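Local coordinates for protein exopolyphosphatase (Cytophaga hutchinsonii, PDB 3MDQ) that probably hydrolyses terminal phosphates from inorganic polyphosphate chains, as an exopolyphosphatase of the Ppx/GppA family, at residues V38-K42 with A54-A58; W155-I161 with V191-L195; G163-I167 with D271-V275; L166-V172 with M183-F188; T213-L217 with A276-I280. One frame throughout, in Å; residues are numbered along the deposited sequence. Where two conformers were deposited one is given.

Contact 1 comes first along the chain. It closes a short loop between strand 27-37 and helix 52-71, beside the five-stranded sheet that begins the chain. The other four lie in the half with the six-stranded sheet. Contact 2 joins edge strand 153-159 to the start of helix 193-202. Contact 4 lies wholly within the loop that contact 2 closes, and packs helix 178-191 against the end of helix 163-169 and the residues that follow. Contact 3 shares Leu166 and Ile167 with contact 4 but reaches on to helix 267-286, so it crosses contact 2. Its Gln164 touches Gly41 of contact 1. Contact 5 joins helix 212-225 to the next turns of helix 267-286 and crosses contact 3.

Contact 1. Residues V38-K42 with A54-A58; sequences VGLGK and AMDRA
Residues 38-42 form an irregular turn after strand 27-37. They pack on residues 54-58, a regular part of helix 52-71. Val38 CA lies 5.6 Å from Arg57 CA, and Leu40 CA lies 5.0 Å from Ala54 CA. Val38 (phi/psi -117/-37, chi1 t) places CG1 4.0 Å from Ala58 CB. Val38 O accepts a hydrogen bond of 2.7 Å from Arg57 NE. Gly39 follows with phi/psi 62/52, a left-handed conformation that glycine adopts readily. Gly39 O accepts a 3.0 Å hydrogen bond from Arg57 NH2. Lys42 N also bonds Gly39 O, at 3.3 Å, which tightens the turn. Leu40 (chi1 t, chi2 p) starts away from the helix, yet CD1 comes to 3.8 Å from Ala58 CB. Phe16 of strand 15-24 meets Val38, Leu40 and Ala58. A water bridges Lys42 O (2.7 Å) and Arg57 NH2 (3.0 Å). Arg57 chi1 to chi4 of m, t, m, -90° set the guanidinium beside the turn, with both carbonyl oxygens at its edge. One helix arginine thus ties down a strand-to-helix connection by bridging two successive carbonyls. Across this contact it is held by backbone carbonyls and a water, with no acidic side chain involved, while Ala58 CB packs on Val38 and Leu40.

Contact 2. Residues W155-I161 with V191-L195; sequences WKQSFEI and VLVPL
Residues 155-159 are extended, with phi between -161° and -105° and psi between 137° and 152°. They end strand 153-159, an outermost strand of the six-stranded sheet. An inverse gamma turn centred on Glu160 (phi/psi -85/68) follows, with a weak 2.9 Å bond from Ile161 N to Phe159 O. Opposite, Val191 ends one helix. Leu192 (-93/15) breaks the helical course and is the N-cap residue of helix 193-202. The two segments run in opposed directions, with Phe159 CA 7.9 Å from Val191 CA and Gln157 CA 7.8 Å from Leu195 CA. No hydrogen bond joins them. Trp155, Gln157, Phe159 and Ile161 point toward the helices. Phe159 (chi1 m, chi2 85°) is the centre. Leu192 CD2 makes a CH-pi contact almost straight above its ring, 4.1 Å from the centroid. Val191 CG1 is 3.7 Å from Phe159 CD2, and Pro194 CB meets the ring edge 4.2 Å from Phe159 CZ. Ile161 (chi1 p) sets CG2 3.7 Å from Val191 CG1 and CD1 4.0 Å from Leu192 CD2. Trp155 (chi1 t, chi2 90°) brings CZ3 to 3.7 Å from Leu195 CD1. At the border, Gln157 OE1 lies 3.6 Å from Pro194 CB. The result is helix-on-sheet packing, in which one face of an edge strand is covered by a helix-to-helix junction, within an actin-like alpha/beta fold.

Contact 3. Residues G163-I167 with D271-V275; sequences GQRLI and DMVVV
The segments 163-167 and 271-275 cross almost at right angles, packing helix 163-169 across helix 267-286. Their short axes pass 8.6 Å apart at 84°. Ile167 N bonds Gly163 O at 3.0 Å. Residues 271-275 are kinked: Met272 is at -107/-8, and N of 274 and 275 lacks its bond to the turn before. The tightest point is Gly163, whose CA is 4.9 Å from Met272 CA. Met272, a selenomethionine (chi1 p, chi2 t, chi3 -98°), fills the hollow over this glycine, with SE 3.5 Å from Gly163 CA. A sulfate, probably from the crystallisation liquor, lies about 5 Å from its side chain. In return, Ile167 (chi1 p, chi2 t) enters the groove between Asp271, Met272 and Val275. Ile167 CG2 lies 3.7 Å from Asp271 O and 3.8 Å from Val275 CG2. Val275 CG2 also rests 4.0 Å from Leu166 CB. Asp271 forms a salt bridge with Arg256. No hydrogen bond spans the segments. The contact depends on close apolar fit, and the bare Gly163 lets Met272 lie directly on the backbone.

Contact 4. Residues L166-V172 with M183-F188; sequences LIDRFHV and MMHNYF. With SO4 (sulfate ion), chain G.
Residues 166-169 end helix 163-169. Phe170 (phi/psi -120/150) leaves the helix, and the chain runs extended through Val172. Residues 183-188 are a regular part of helix 178-191. The nearest CA pair is Phe170 and Met183, 8.4 Å apart. The aromatic contact is T-shaped: the edge of Phe170 (chi1 m) points at the face of Tyr187 (chi1 t), with centroids 4.9 Å apart and planes at 68°. Two Met-aromatic contacts join it. The selenium atoms of Met183 (t, t, p) and Met184 (m, m, m), both selenomethionines, lie obliquely 4.9 Å and 4.5 Å from the Phe170 centroid. Apolar packing extends the patch. Leu166 (m, t) sets CD2 3.7 Å from Tyr187 CE2, and its CD1 is 4.0 Å from Phe188 CE1. Val172 CG2 is 3.8 Å from Met183 CE. At the rim, Tyr187 OH packs over one face of the Arg169 guanidinium, 3.6 Å from NH1. His171 turns away, and its NE2 donates a 2.7 Å hydrogen bond to sulfate O2. That ion, probably from the crystallisation liquor, also bonds Asp174 N. No hydrogen bond links the two segments, so the helix end and the extended residues after it are joined to helix 178-191 by aromatic, Met-aromatic and aliphatic packing.

Contact 5. Residues T213-L217 with A276-I280; sequences TFDTL and AICLI
This is a buried, apolar helix-helix contact between helices 212-225 and 267-286, lying against the six-stranded sheet. The short axes of 213-217 and 276-280 cross at -90° with a closest approach of 11.7 Å, so side chains bridge the gap. The nearest CA pair is Thr213 and Ala276, at 7.3 Å. There Thr213 OG1 approaches Ala276 CB at 3.8 Å. Ile280 (chi1 m, chi2 t) touches three residues of 213-217. Its CD1 lies 3.6 Å from Phe214 CZ, 3.8 Å from Leu217 CD1 and 4.2 Å from Thr213 CG2. Phe214 (chi1 m) starts sideways, but its ring end comes close. Leu217 (m, t) places CD2 3.5 Å from CD1 of Ile277 (chi1 -127°, between wells; chi2 t). Ile138 of strand 133-138 touches Phe214, Ala276 and Ile280, and Phe244 of helix 241-253 meets Ile277 and Ile280. These perpendicular helices on the sheet form part of the core of an actin-like domain. A bound sulfate, probably from the crystallisation liquor, lies about 4 Å from the Thr213 side chain. Across the contact there is no hydrogen bond or charge pair. Its cohesion therefore rests on branched aliphatic side chains and one aromatic ring kept from solvent.

Contact 1. Residues V38-K42 with A54-A58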
# COMPACT_ATOMS: atom_id res chain seq x y z
N VAL A 38 2.92 -12.73 -2.72
CA VAL A 38 3.95 -13.07 -3.67
C VAL A 38 5.34 -12.89 -3.10
O VAL A 38 6.24 -13.67 -3.39
CB VAL A 38 3.81 -12.21 -4.97
CG1 VAL A 38 5.04 -12.37 -5.89
CG2 VAL A 38 2.51 -12.64 -5.72
N GLY A 39 5.57 -11.87 -2.28
CA GLY A 39 6.91 -11.69 -1.74
C GLY A 39 7.94 -11.44 -2.80
O GLY A 39 8.98 -12.05 -2.80
N LEU A 40 7.66 -10.47 -3.66
CA LEU A 40 8.56 -10.08 -4.74
C LEU A 40 9.87 -9.53 -4.18
O LEU A 40 10.93 -9.59 -4.82
CB LEU A 40 7.83 -9.07 -5.65
CG LEU A 40 8.24 -8.99 -7.09
CD1 LEU A 40 8.21 -10.37 -7.78
CD2 LEU A 40 7.35 -7.93 -7.75
N GLY A 41 9.81 -8.94 -3.00
CA GLY A 41 11.00 -8.31 -2.41
C GLY A 41 11.88 -9.27 -1.63
O GLY A 41 13.08 -9.03 -1.44
N LYS A 42 11.30 -10.38 -1.21
CA LYS A 42 11.97 -11.34 -0.34
C LYS A 42 13.25 -11.85 -0.96
O LYS A 42 13.27 -12.31 -2.11
CB LYS A 42 11.01 -12.50 -0.00
CG LYS A 42 11.64 -13.56 0.90
CD LYS A 42 10.70 -14.76 1.11
CE LYS A 42 9.61 -14.49 2.10
NZ LYS A 42 8.62 -15.60 2.13
N ALA A 54 11.16 -15.65 -6.28
CA ALA A 54 10.18 -14.58 -6.26
C ALA A 54 9.55 -14.42 -7.65
O ALA A 54 8.35 -14.25 -7.74
CB ALA A 54 10.82 -13.25 -5.77
N MSE A 55 10.36 -14.50 -8.71
CA MSE A 55 9.80 -14.42 -10.07
C MSE A 55 8.85 -15.56 -10.34
O MSE A 55 7.80 -15.36 -10.96
CB MSE A 55 10.91 -14.36 -11.15
CG MSE A 55 11.67 -13.08 -11.07
SE MSE A 55 12.79 -12.68 -12.61
CE MSE A 55 14.34 -13.78 -12.09
N ASP A 56 9.20 -16.76 -9.87
CA ASP A 56 8.32 -17.92 -10.04
C ASP A 56 6.99 -17.76 -9.28
O ASP A 56 5.92 -18.11 -9.80
CB ASP A 56 9.05 -19.20 -9.62
CG ASP A 56 10.05 -19.64 -10.65
OD1 ASP A 56 10.03 -19.09 -11.78
OD2 ASP A 56 10.88 -20.52 -10.33
N ARG A 57 7.04 -17.22 -8.06
CA ARG A 57 5.81 -16.92 -7.32
C ARG A 57 4.96 -15.89 -8.07
O ARG A 57 3.74 -16.01 -8.16
CB ARG A 57 6.08 -16.45 -5.88
CG ARG A 57 6.66 -17.51 -4.97
CD ARG A 57 6.78 -17.03 -3.53
NE ARG A 57 7.70 -15.92 -3.30
CZ ARG A 57 8.99 -16.03 -3.01
NH1 ARG A 57 9.59 -17.22 -2.91
NH2 ARG A 57 9.69 -14.94 -2.76
N ALA A 58 5.62 -14.85 -8.57
CA ALA A 58 4.92 -13.80 -9.34
C ALA A 58 4.18 -14.39 -10.57
O ALA A 58 3.02 -14.07 -10.80
CB ALA A 58 5.89 -12.64 -9.78
O HOH W 1 12.68 -14.90 -2.73

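Contact 2. Residues W155-I161 with V191-L195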
# COMPACT_ATOMS: atom_id res chain seq x y z
N TRP A 155 1.53 18.44 -2.98
CA TRP A 155 2.87 17.91 -2.89
C TRP A 155 2.76 16.38 -2.83
O TRP A 155 1.81 15.84 -2.24
CB TRP A 155 3.60 18.42 -1.65
CG TRP A 155 4.92 17.82 -1.36
CD1 TRP A 155 6.15 18.26 -1.79
CD2 TRP A 155 5.17 16.67 -0.54
NE1 TRP A 155 7.14 17.45 -1.26
CE2 TRP A 155 6.57 16.48 -0.49
CE3 TRP A 155 4.34 15.81 0.18
CZ2 TRP A 155 7.15 15.42 0.22
CZ3 TRP A 155 4.91 14.79 0.90
CH2 TRP A 155 6.31 14.61 0.91
N LYS A 156 3.72 15.70 -3.41
CA LYS A 156 3.80 14.24 -3.21
C LYS A 156 5.22 13.76 -3.34
O LYS A 156 6.03 14.36 -4.06
CB LYS A 156 2.92 13.46 -4.17
CG LYS A 156 3.38 13.29 -5.62
CD LYS A 156 3.50 14.57 -6.36
CE LYS A 156 4.00 14.32 -7.78
NZ LYS A 156 3.83 15.51 -8.69
N GLN A 157 5.55 12.67 -2.65
CA GLN A 157 6.88 12.08 -2.76
C GLN A 157 6.82 10.63 -2.33
O GLN A 157 6.12 10.28 -1.38
CB GLN A 157 7.91 12.87 -1.94
CG GLN A 157 9.33 12.46 -2.24
CD GLN A 157 10.35 13.54 -1.96
OE1 GLN A 157 10.04 14.74 -1.94
NE2 GLN A 157 11.60 13.12 -1.73
N SER A 158 7.56 9.78 -3.04
CA SER A 158 7.73 8.37 -2.70
C SER A 158 9.12 8.19 -2.10
O SER A 158 10.10 8.76 -2.57
CB SER A 158 7.62 7.56 -3.98
OG SER A 158 7.83 6.18 -3.76
N PHE A 159 9.19 7.34 -1.09
CA PHE A 159 10.44 7.00 -0.42
C PHE A 159 10.60 5.47 -0.40
O PHE A 159 9.68 4.73 -0.08
CB PHE A 159 10.42 7.51 1.03
CG PHE A 159 10.28 9.01 1.16
CD1 PHE A 159 9.03 9.60 1.14
CD2 PHE A 159 11.39 9.81 1.29
CE1 PHE A 159 8.90 10.97 1.26
CE2 PHE A 159 11.27 11.17 1.42
CZ PHE A 159 10.02 11.75 1.40
N GLU A 160 11.81 5.00 -0.69
CA GLU A 160 12.10 3.53 -0.73
C GLU A 160 12.42 3.03 0.69
O GLU A 160 13.56 2.66 1.04
CB GLU A 160 13.20 3.24 -1.78
CG GLU A 160 12.72 3.51 -3.24
CD GLU A 160 11.52 2.61 -3.74
OE1 GLU A 160 11.35 1.46 -3.28
OE2 GLU A 160 10.77 3.03 -4.66
N ILE A 161 11.38 3.07 1.51
CA ILE A 161 11.44 2.69 2.94
C ILE A 161 10.29 1.76 3.31
O ILE A 161 9.83 1.69 4.46
CB ILE A 161 11.44 3.98 3.84
CG1 ILE A 161 10.14 4.74 3.69
CG2 ILE A 161 12.69 4.84 3.54
CD1 ILE A 161 10.03 5.98 4.66
N VAL A 191 15.69 10.26 6.58
CA VAL A 191 15.02 10.00 5.29
C VAL A 191 13.93 11.03 4.99
O VAL A 191 13.78 11.50 3.84
CB VAL A 191 14.36 8.57 5.26
CG1 VAL A 191 13.53 8.37 3.98
CG2 VAL A 191 15.39 7.48 5.38
N LEU A 192 13.20 11.41 6.02
CA LEU A 192 11.93 12.13 5.84
C LEU A 192 12.02 13.64 5.85
O LEU A 192 11.02 14.34 5.95
CB LEU A 192 10.89 11.64 6.85
CG LEU A 192 10.53 10.17 6.69
CD1 LEU A 192 9.58 9.85 7.85
CD2 LEU A 192 9.91 9.88 5.33
N VAL A 193 13.23 14.19 5.71
CA VAL A 193 13.36 15.64 5.68
C VAL A 193 12.46 16.33 4.65
O VAL A 193 11.83 17.30 4.98
CB VAL A 193 14.86 16.08 5.52
CG1 VAL A 193 14.95 17.60 5.38
CG2 VAL A 193 15.61 15.69 6.80
N PRO A 194 12.33 15.77 3.44
CA PRO A 194 11.46 16.45 2.46
C PRO A 194 10.00 16.42 2.91
O PRO A 194 9.24 17.32 2.61
CB PRO A 194 11.69 15.63 1.19
CG PRO A 194 13.06 15.04 1.38
CD PRO A 194 13.15 14.71 2.82
N LEU A 195 9.61 15.37 3.64
CA LEU A 195 8.27 15.31 4.19
C LEU A 195 8.05 16.36 5.27
O LEU A 195 7.03 17.07 5.28
CB LEU A 195 7.94 13.91 4.70
CG LEU A 195 6.61 13.80 5.43
CD1 LEU A 195 5.40 13.99 4.47
CD2 LEU A 195 6.50 12.43 6.08

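Contact 3. Residues G163-I167 with D271-V275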
# COMPACT_ATOMS: atom_id res chain seq x y z
N GLY A 163 8.33 -1.77 4.19
CA GLY A 163 8.66 -2.61 5.34
C GLY A 163 9.62 -3.73 5.06
O GLY A 163 10.39 -4.08 5.94
N GLN A 164 9.53 -4.34 3.89
CA GLN A 164 10.49 -5.41 3.55
C GLN A 164 11.91 -4.86 3.51
O GLN A 164 12.85 -5.51 3.98
CB GLN A 164 10.12 -6.07 2.21
CG GLN A 164 11.05 -7.23 1.78
CD GLN A 164 10.82 -8.46 2.63
OE1 GLN A 164 9.79 -9.12 2.47
NE2 GLN A 164 11.72 -8.73 3.57
N ARG A 165 12.08 -3.66 2.95
CA ARG A 165 13.40 -3.03 2.95
C ARG A 165 13.88 -2.75 4.35
O ARG A 165 15.03 -3.00 4.65
CB ARG A 165 13.39 -1.72 2.16
CG ARG A 165 13.07 -1.87 0.69
CD ARG A 165 13.23 -0.47 0.03
NE ARG A 165 12.87 -0.47 -1.37
CZ ARG A 165 13.73 -0.67 -2.38
NH1 ARG A 165 15.01 -0.93 -2.13
NH2 ARG A 165 13.29 -0.62 -3.62
N LEU A 166 13.00 -2.23 5.21
CA LEU A 166 13.39 -1.86 6.57
C LEU A 166 13.85 -3.07 7.35
O LEU A 166 14.92 -3.01 7.98
CB LEU A 166 12.25 -1.18 7.30
CG LEU A 166 11.81 0.18 6.73
CD1 LEU A 166 10.66 0.73 7.56
CD2 LEU A 166 12.97 1.18 6.58
N ILE A 167 13.10 -4.19 7.31
CA ILE A 167 13.46 -5.35 8.12
C ILE A 167 14.67 -6.10 7.53
O ILE A 167 15.32 -6.88 8.24
CB ILE A 167 12.30 -6.33 8.37
CG1 ILE A 167 11.80 -6.99 7.08
CG2 ILE A 167 11.15 -5.60 9.10
CD1 ILE A 167 10.68 -7.92 7.29
N ASP A 271 5.64 -9.84 9.34
CA ASP A 271 7.06 -9.57 9.41
C ASP A 271 7.41 -8.09 9.50
O ASP A 271 8.36 -7.73 10.22
CB ASP A 271 7.79 -10.14 8.22
CG ASP A 271 7.76 -11.65 8.16
OD1 ASP A 271 7.53 -12.29 9.21
OD2 ASP A 271 7.97 -12.17 7.03
N MSE A 272 6.67 -7.23 8.80
CA MSE A 272 7.03 -5.81 8.72
C MSE A 272 6.13 -4.86 9.52
O MSE A 272 6.45 -3.66 9.62
CB MSE A 272 7.02 -5.37 7.26
CG MSE A 272 5.69 -5.50 6.61
SE MSE A 272 5.78 -4.49 4.96
CE MSE A 272 4.94 -2.83 5.60
N VAL A 273 5.03 -5.35 10.09
CA VAL A 273 4.03 -4.46 10.68
C VAL A 273 4.54 -3.63 11.85
O VAL A 273 4.04 -2.52 12.05
CB VAL A 273 2.71 -5.21 10.99
CG1 VAL A 273 2.85 -6.09 12.21
CG2 VAL A 273 1.54 -4.23 11.11
N VAL A 274 5.52 -4.15 12.59
CA VAL A 274 6.04 -3.36 13.72
C VAL A 274 6.86 -2.13 13.24
O VAL A 274 6.66 -0.99 13.71
CB VAL A 274 6.85 -4.21 14.68
CG1 VAL A 274 7.25 -3.33 15.91
CG2 VAL A 274 6.02 -5.46 15.14
N VAL A 275 7.73 -2.31 12.25
CA VAL A 275 8.41 -1.14 11.69
C VAL A 275 7.45 -0.19 11.00
O VAL A 275 7.62 1.03 11.06
CB VAL A 275 9.61 -1.54 10.77
CG1 VAL A 275 10.70 -2.26 11.61
CG2 VAL A 275 9.21 -2.41 9.59

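Contact 4. Residues L166-V172 with M183-F188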
# COMPACT_ATOMS: atom_id res chain seq x y z
N LEU A 166 13.00 -2.23 5.21
CA LEU A 166 13.39 -1.86 6.57
C LEU A 166 13.85 -3.07 7.35
O LEU A 166 14.92 -3.01 7.98
CB LEU A 166 12.25 -1.18 7.30
CG LEU A 166 11.81 0.18 6.73
CD1 LEU A 166 10.66 0.73 7.56
CD2 LEU A 166 12.97 1.18 6.58
N ILE A 167 13.10 -4.19 7.31
CA ILE A 167 13.46 -5.35 8.12
C ILE A 167 14.67 -6.10 7.53
O ILE A 167 15.32 -6.88 8.24
CB ILE A 167 12.30 -6.33 8.37
CG1 ILE A 167 11.80 -6.99 7.08
CG2 ILE A 167 11.15 -5.60 9.10
CD1 ILE A 167 10.68 -7.92 7.29
N ASP A 168 14.99 -5.90 6.26
CA ASP A 168 16.16 -6.53 5.66
C ASP A 168 17.41 -5.72 5.84
O ASP A 168 18.50 -6.29 5.93
CB ASP A 168 15.94 -6.77 4.16
CG ASP A 168 14.98 -7.90 3.89
OD1 ASP A 168 14.53 -8.59 4.83
OD2 ASP A 168 14.71 -8.12 2.69
N ARG A 169 17.29 -4.39 5.86
CA ARG A 169 18.46 -3.54 5.97
C ARG A 169 18.90 -3.34 7.39
O ARG A 169 20.11 -3.11 7.62
CB ARG A 169 18.22 -2.20 5.28
CG ARG A 169 17.35 -1.28 5.97
CD ARG A 169 16.77 -0.22 4.95
NE ARG A 169 17.75 0.17 3.92
CZ ARG A 169 18.73 1.04 4.10
NH1 ARG A 169 18.87 1.64 5.28
NH2 ARG A 169 19.57 1.32 3.10
N PHE A 170 17.95 -3.47 8.33
CA PHE A 170 18.21 -3.31 9.75
C PHE A 170 17.86 -4.63 10.45
O PHE A 170 17.00 -5.39 9.98
CB PHE A 170 17.37 -2.20 10.33
CG PHE A 170 17.61 -0.84 9.70
CD1 PHE A 170 18.84 -0.21 9.85
CD2 PHE A 170 16.64 -0.21 9.01
CE1 PHE A 170 19.06 1.05 9.29
CE2 PHE A 170 16.90 1.04 8.40
CZ PHE A 170 18.10 1.67 8.60
N HIS A 171 18.55 -4.91 11.54
CA HIS A 171 18.20 -6.04 12.41
C HIS A 171 17.29 -5.54 13.53
O HIS A 171 17.76 -4.99 14.55
CB HIS A 171 19.42 -6.70 12.98
CG HIS A 171 19.11 -7.85 13.89
ND1 HIS A 171 20.03 -8.39 14.77
CD2 HIS A 171 17.97 -8.55 14.07
CE1 HIS A 171 19.47 -9.39 15.43
NE2 HIS A 171 18.22 -9.50 15.03
N VAL A 172 15.98 -5.74 13.35
CA VAL A 172 15.01 -5.40 14.38
C VAL A 172 14.79 -6.68 15.18
O VAL A 172 14.56 -7.74 14.60
CB VAL A 172 13.69 -4.97 13.76
CG1 VAL A 172 12.71 -4.59 14.86
CG2 VAL A 172 13.95 -3.79 12.74
N MSE A 183 17.10 3.26 16.66
CA MSE A 183 17.58 3.00 15.30
C MSE A 183 16.54 3.44 14.27
O MSE A 183 16.87 4.12 13.27
CB MSE A 183 17.88 1.50 15.16
CG MSE A 183 17.98 0.93 13.74
SE MSE A 183 18.50 -0.92 13.84
CE MSE A 183 16.78 -1.62 14.17
N MSE A 184 15.28 3.04 14.45
CA MSE A 184 14.29 3.31 13.40
C MSE A 184 13.92 4.78 13.29
O MSE A 184 13.86 5.37 12.20
CB MSE A 184 13.01 2.44 13.55
CG MSE A 184 13.24 0.93 13.45
SE MSE A 184 14.30 0.40 11.94
CE MSE A 184 13.35 1.29 10.55
N HIS A 185 13.75 5.42 14.43
CA HIS A 185 13.40 6.83 14.41
C HIS A 185 14.56 7.74 14.01
O HIS A 185 14.36 8.84 13.46
CB HIS A 185 12.78 7.26 15.75
CG HIS A 185 11.40 6.70 15.97
ND1 HIS A 185 10.30 7.18 15.29
CD2 HIS A 185 10.96 5.68 16.73
CE1 HIS A 185 9.24 6.47 15.64
NE2 HIS A 185 9.61 5.56 16.52
N ASN A 186 15.79 7.30 14.29
CA ASN A 186 16.94 8.01 13.75
C ASN A 186 16.98 7.92 12.24
O ASN A 186 17.25 8.89 11.54
CB ASN A 186 18.21 7.44 14.35
CG ASN A 186 19.46 8.15 13.84
OD1 ASN A 186 19.68 9.32 14.15
ND2 ASN A 186 20.31 7.42 13.12
N TYR A 187 16.75 6.73 11.72
CA TYR A 187 16.70 6.56 10.26
C TYR A 187 15.59 7.39 9.65
O TYR A 187 15.79 8.07 8.63
CB TYR A 187 16.52 5.11 9.88
CG TYR A 187 16.45 4.84 8.41
CD1 TYR A 187 17.51 5.11 7.58
CD2 TYR A 187 15.32 4.30 7.84
CE1 TYR A 187 17.47 4.83 6.22
CE2 TYR A 187 15.28 4.02 6.48
CZ TYR A 187 16.34 4.28 5.69
OH TYR A 187 16.32 4.01 4.34
N PHE A 188 14.41 7.33 10.24
CA PHE A 188 13.30 8.15 9.72
C PHE A 188 13.60 9.66 9.74
O PHE A 188 13.26 10.38 8.78
CB PHE A 188 11.98 7.85 10.44
CG PHE A 188 11.48 6.41 10.31
CD1 PHE A 188 11.70 5.65 9.15
CD2 PHE A 188 10.76 5.85 11.35
CE1 PHE A 188 11.23 4.36 9.08
CE2 PHE A 188 10.27 4.56 11.26
CZ PHE A 188 10.51 3.83 10.15
S SO4 G . 16.31 -11.59 17.46
O1 SO4 G . 17.74 -11.47 17.77
O2 SO4 G . 16.19 -11.00 16.11
O3 SO4 G . 15.52 -10.98 18.48
O4 SO4 G . 15.91 -13.00 17.39

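Contact 5. Residues T213-L217 with A276-I280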
# COMPACT_ATOMS: atom_id res chain seq x y z
N THR A 213 -1.24 -2.51 5.78
CA THR A 213 -0.99 -2.22 7.19
C THR A 213 -2.18 -1.49 7.80
O THR A 213 -2.71 -1.86 8.84
CB THR A 213 0.28 -1.43 7.42
OG1 THR A 213 1.40 -2.23 7.03
CG2 THR A 213 0.45 -1.04 8.89
N PHE A 214 -2.63 -0.44 7.13
CA PHE A 214 -3.76 0.31 7.64
C PHE A 214 -5.06 -0.50 7.64
O PHE A 214 -5.85 -0.38 8.57
CB PHE A 214 -3.89 1.62 6.86
CG PHE A 214 -2.90 2.68 7.26
CD1 PHE A 214 -3.08 3.42 8.42
CD2 PHE A 214 -1.79 2.98 6.46
CE1 PHE A 214 -2.18 4.38 8.79
CE2 PHE A 214 -0.89 3.96 6.80
CZ PHE A 214 -1.07 4.67 7.97
N ASP A 215 -5.28 -1.34 6.64
CA ASP A 215 -6.47 -2.20 6.61
C ASP A 215 -6.44 -3.13 7.80
O ASP A 215 -7.45 -3.32 8.48
CB ASP A 215 -6.53 -3.06 5.33
CG ASP A 215 -6.75 -2.26 4.07
OD1 ASP A 215 -7.20 -1.11 4.14
OD2 ASP A 215 -6.50 -2.83 2.96
N THR A 216 -5.25 -3.69 8.10
CA THR A 216 -5.13 -4.58 9.26
C THR A 216 -5.39 -3.86 10.59
O THR A 216 -6.05 -4.41 11.50
CB THR A 216 -3.78 -5.34 9.25
OG1 THR A 216 -3.83 -6.32 8.20
CG2 THR A 216 -3.52 -6.07 10.58
N LEU A 217 -4.91 -2.62 10.73
CA LEU A 217 -5.15 -1.86 11.94
C LEU A 217 -6.66 -1.64 12.12
O LEU A 217 -7.18 -1.80 13.23
CB LEU A 217 -4.41 -0.52 11.97
CG LEU A 217 -2.87 -0.63 11.93
CD1 LEU A 217 -2.26 0.76 11.79
CD2 LEU A 217 -2.39 -1.39 13.21
N ALA A 276 6.39 -0.73 10.39
CA ALA A 276 5.37 0.10 9.81
C ALA A 276 4.67 0.96 10.86
O ALA A 276 4.47 2.17 10.63
CB ALA A 276 4.36 -0.79 9.02
N ILE A 277 4.28 0.36 11.99
CA ILE A 277 3.62 1.15 13.06
C ILE A 277 4.57 2.19 13.65
O ILE A 277 4.12 3.27 14.04
CB ILE A 277 2.89 0.29 14.16
CG1 ILE A 277 1.42 0.78 14.31
CG2 ILE A 277 3.51 0.53 15.51
CD1 ILE A 277 0.46 -0.16 14.82
N CYS A 278 5.87 1.91 13.72
CA CYS A 278 6.85 2.91 14.15
C CYS A 278 6.87 4.08 13.18
O CYS A 278 6.98 5.21 13.60
CB CYS A 278 8.25 2.30 14.24
SG CYS A 278 8.39 1.21 15.67
N LEU A 279 6.82 3.80 11.89
CA LEU A 279 6.77 4.89 10.87
C LEU A 279 5.51 5.72 11.02
O LEU A 279 5.56 6.94 10.94
CB LEU A 279 6.87 4.32 9.45
CG LEU A 279 6.82 5.32 8.31
CD1 LEU A 279 7.93 6.37 8.48
CD2 LEU A 279 6.93 4.60 6.96
N ILE A 280 4.38 5.07 11.25
CA ILE A 280 3.12 5.81 11.43
C ILE A 280 3.21 6.73 12.66
O ILE A 280 2.82 7.91 12.59
CB ILE A 280 1.90 4.86 11.56
CG1 ILE A 280 1.72 4.01 10.31
CG2 ILE A 280 0.60 5.69 11.79
CD1 ILE A 280 0.72 2.81 10.49